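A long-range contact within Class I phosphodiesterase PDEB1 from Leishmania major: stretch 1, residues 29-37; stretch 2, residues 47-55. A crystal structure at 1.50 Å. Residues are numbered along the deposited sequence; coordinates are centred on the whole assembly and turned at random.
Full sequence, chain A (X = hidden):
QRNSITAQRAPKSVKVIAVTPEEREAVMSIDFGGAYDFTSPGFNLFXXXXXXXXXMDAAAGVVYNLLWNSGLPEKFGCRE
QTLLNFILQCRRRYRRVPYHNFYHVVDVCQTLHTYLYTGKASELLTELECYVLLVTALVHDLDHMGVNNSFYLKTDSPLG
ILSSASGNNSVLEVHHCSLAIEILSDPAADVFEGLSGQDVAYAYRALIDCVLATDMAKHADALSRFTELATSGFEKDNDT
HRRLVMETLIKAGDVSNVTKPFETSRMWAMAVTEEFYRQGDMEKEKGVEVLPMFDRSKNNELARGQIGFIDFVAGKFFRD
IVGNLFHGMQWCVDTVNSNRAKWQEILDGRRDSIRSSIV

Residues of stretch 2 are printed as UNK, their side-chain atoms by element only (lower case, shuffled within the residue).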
# COMPACT_ATOMS: atom_id res chain seq x y z
N SER A 29 30.99 -11.44 -9.73
CA SER A 29 31.96 -11.78 -10.76
C SER A 29 32.36 -10.56 -11.58
O SER A 29 33.34 -10.59 -12.32
CB SER A 29 31.39 -12.86 -11.69
OG SER A 29 30.37 -12.34 -12.52
N ILE A 30 31.59 -9.48 -11.47
CA ILE A 30 31.89 -8.25 -12.21
C ILE A 30 33.23 -7.68 -11.78
O ILE A 30 33.46 -7.39 -10.61
CB ILE A 30 30.80 -7.18 -11.99
CG1 ILE A 30 29.46 -7.65 -12.55
CG2 ILE A 30 31.23 -5.86 -12.64
CD1 ILE A 30 29.42 -7.79 -14.07
N ASP A 31 34.13 -7.50 -12.75
CA ASP A 31 35.45 -6.96 -12.47
C ASP A 31 35.58 -5.52 -12.95
O ASP A 31 35.57 -5.25 -14.16
CB ASP A 31 36.53 -7.83 -13.12
CG ASP A 31 37.92 -7.27 -12.95
OD1 ASP A 31 38.22 -6.71 -11.87
OD2 ASP A 31 38.74 -7.39 -13.89
N PHE A 32 35.68 -4.59 -12.01
CA PHE A 32 35.81 -3.17 -12.34
C PHE A 32 37.27 -2.79 -12.45
O PHE A 32 37.61 -1.80 -13.10
CB PHE A 32 35.17 -2.30 -11.26
CG PHE A 32 33.69 -2.48 -11.13
CD1 PHE A 32 33.15 -3.07 -9.99
CD2 PHE A 32 32.83 -2.04 -12.13
CE1 PHE A 32 31.77 -3.22 -9.86
CE2 PHE A 32 31.45 -2.19 -12.01
CZ PHE A 32 30.92 -2.78 -10.87
N GLY A 33 38.13 -3.59 -11.82
CA GLY A 33 39.55 -3.30 -11.83
C GLY A 33 39.75 -2.07 -10.97
O GLY A 33 39.36 -2.05 -9.80
N GLY A 34 40.34 -1.03 -11.55
CA GLY A 34 40.56 0.20 -10.82
C GLY A 34 40.20 1.34 -11.75
O GLY A 34 40.69 2.46 -11.61
N ALA A 35 39.34 1.03 -12.71
CA ALA A 35 38.91 1.99 -13.71
C ALA A 35 37.88 3.00 -13.21
O ALA A 35 37.62 4.00 -13.88
CB ALA A 35 38.36 1.26 -14.93
N TYR A 36 37.30 2.74 -12.05
CA TYR A 36 36.29 3.65 -11.52
C TYR A 36 36.44 3.98 -10.04
O TYR A 36 36.95 3.18 -9.26
CB TYR A 36 34.88 3.07 -11.71
CG TYR A 36 34.59 2.57 -13.11
CD1 TYR A 36 34.88 1.26 -13.48
CD2 TYR A 36 34.03 3.42 -14.06
CE1 TYR A 36 34.62 0.81 -14.77
CE2 TYR A 36 33.76 2.97 -15.35
CZ TYR A 36 34.06 1.67 -15.70
OH TYR A 36 33.79 1.23 -16.98
N ASP A 37 36.00 5.18 -9.68
CA ASP A 37 36.02 5.63 -8.29
C ASP A 37 34.56 5.92 -7.98
O ASP A 37 34.05 6.99 -8.32
CB ASP A 37 36.84 6.91 -8.13
CG ASP A 37 36.84 7.41 -6.70
OD1 ASP A 37 36.18 6.79 -5.84
OD2 ASP A 37 37.51 8.43 -6.42
N UNK A 47 28.94 5.07 -18.48
CA UNK A 47 30.14 4.41 -18.98
C UNK A 47 30.08 2.93 -18.59
O UNK A 47 30.35 2.06 -19.41
c UNK A 47 33.91 5.06 -18.28
o UNK A 47 33.91 6.21 -17.80
o UNK A 47 34.87 4.27 -18.17
c UNK A 47 31.39 5.05 -18.38
c UNK A 47 32.68 4.60 -19.04
N UNK A 48 29.72 2.67 -17.34
CA UNK A 48 29.61 1.30 -16.84
C UNK A 48 28.52 0.55 -17.61
O UNK A 48 28.70 -0.61 -17.97
c UNK A 48 30.41 1.83 -14.53
c UNK A 48 28.94 -0.14 -14.89
c UNK A 48 29.26 1.28 -15.34
N UNK A 49 27.40 1.21 -17.85
CA UNK A 49 26.29 0.58 -18.57
C UNK A 49 26.65 0.21 -20.00
O UNK A 49 26.30 -0.87 -20.47
c UNK A 49 24.43 1.69 -17.21
n UNK A 49 21.12 4.39 -17.64
n UNK A 49 22.24 2.44 -18.11
n UNK A 49 20.19 2.86 -19.08
c UNK A 49 23.37 2.77 -17.24
c UNK A 49 21.19 3.23 -18.28
c UNK A 49 25.07 1.52 -18.58
N UNK A 50 27.35 1.11 -20.68
CA UNK A 50 27.73 0.87 -22.06
C UNK A 50 28.78 -0.22 -22.24
O UNK A 50 28.73 -0.97 -23.21
c UNK A 50 28.25 2.17 -22.68
c UNK A 50 29.16 3.35 -24.73
c UNK A 50 28.65 2.05 -24.15
o UNK A 50 30.18 3.87 -24.22
o UNK A 50 28.54 3.86 -25.69
N UNK A 51 29.72 -0.32 -21.30
CA UNK A 51 30.80 -1.29 -21.42
C UNK A 51 30.58 -2.72 -20.95
O UNK A 51 31.12 -3.65 -21.54
c UNK A 51 33.74 1.18 -20.78
n UNK A 51 35.40 3.05 -20.92
c UNK A 51 32.48 0.61 -21.40
c UNK A 51 34.12 2.49 -21.45
c UNK A 51 32.05 -0.71 -20.77
N UNK A 52 29.79 -2.92 -19.90
CA UNK A 52 29.56 -4.27 -19.40
C UNK A 52 28.42 -5.02 -20.08
O UNK A 52 27.32 -4.49 -20.26
c UNK A 52 33.06 -3.37 -15.86
c UNK A 52 32.63 -4.69 -16.00
o UNK A 52 34.27 -3.11 -15.27
c UNK A 52 32.27 -2.33 -16.33
c UNK A 52 29.34 -4.25 -17.88
c UNK A 52 30.61 -3.93 -17.12
c UNK A 52 31.05 -2.62 -16.96
c UNK A 52 31.42 -4.96 -16.62
N UNK A 53 28.70 -6.27 -20.47
CA UNK A 53 27.71 -7.11 -21.14
C UNK A 53 26.49 -7.40 -20.27
O UNK A 53 25.43 -7.74 -20.79
c UNK A 53 28.35 -8.43 -21.58
o UNK A 53 28.77 -9.19 -20.45
N UNK A 54 26.66 -7.29 -18.96
CA UNK A 54 25.58 -7.51 -18.00
C UNK A 54 25.50 -6.21 -17.20
O UNK A 54 25.92 -6.15 -16.04
c UNK A 54 26.01 -10.04 -17.76
o UNK A 54 24.66 -11.57 -18.98
c UNK A 54 25.91 -8.68 -17.07
c UNK A 54 24.67 -10.55 -18.26
o UNK A 54 23.63 -9.93 -17.94
N UNK A 55 24.97 -5.15 -17.81
CA UNK A 55 24.85 -3.84 -17.15
C UNK A 55 24.05 -3.81 -15.84
O UNK A 55 24.38 -3.04 -14.94
c UNK A 55 24.26 -2.96 -18.25
c UNK A 55 23.43 -3.91 -19.04
c UNK A 55 24.32 -5.13 -19.13

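Position 47, still in the helix that begins earlier in the chain, carries three carbons, the third bearing two oxygens, which is the make-up of a glutamate. CA-to-CB points toward stretch 1, and one of the two oxygens lies 3.3 Å from CE2 of Y36. This is E47; the atom is OE2.

Position 48 has three side-chain carbons, a CB carrying two more. CA-to-CB points sideways, and the two methyls meet different rings: one lies 3.9 Å from the centroid of the Y36 ring, over one face, as a CH-pi contact, and the other comes to 4.3 Å from CE2 of F32, at that ring's edge. Beta-branched and wholly apolar, this is a valine, the buried V48; the methyl over Y36 is CG2, the one at F32 is CG1.

Position 49 shows three carbons, a nitrogen, then a carbon with two more nitrogens. It is out of reach of stretch 1, and the guanidinium makes it R49. Position 50 repeats the pattern of three carbons and a terminal pair of oxygens, likewise out of reach: E50.

Position 51 is an unbranched run of four carbons ending in nitrogen. Its aliphatic stem comes close to Y36, with one carbon 3.8 Å from Y36 OH. This is a lysine, K51, and the carbon is CD. K51 is one helical turn after E47, and its NZ forms a salt bridge with E47 OE2 at 3.1 Å.

Position 52 has one carbon leading to a six-carbon ring with an oxygen on it, and its CA-to-CB bond points toward stretch 1. The ring oxygen donates a hydrogen bond to the backbone O of D31 at 2.7 Å, a ring carbon packs 3.8 Å from I30 CG2, and the face of the ring receives the edge of F32, centroids 5.6 Å apart. This is tyrosine, Y52, the first residue to leave helical phi/psi; the oxygen is OH and the carbon CE2.

Position 53, one carbon and one oxygen, makes no contact with stretch 1: S53. Position 54 has three carbons with two terminal oxygens; its side chain ends leading away, while its backbone O sits 4.3 Å from I30 CD1. It is E54, at the N-cap position before the next helix. Position 55 closes three carbons onto its own backbone N and points away: P55.

The contact works by exchanging tyrosines. Y36 reaches from an irregular loop to lie against V48, while Y52 reaches back from the helix end to I30, D31 and F32. The two rings also meet, Y36 CE1 to Y52 CE1 at 4.2 Å. The design rule is economical: apolar side chains pack against both rings, and one hydrogen bond to a main-chain carbonyl ties the Y52 hydroxyl to a loop without regular structure.

Stretch 2 (47-55) EVREKYSEP
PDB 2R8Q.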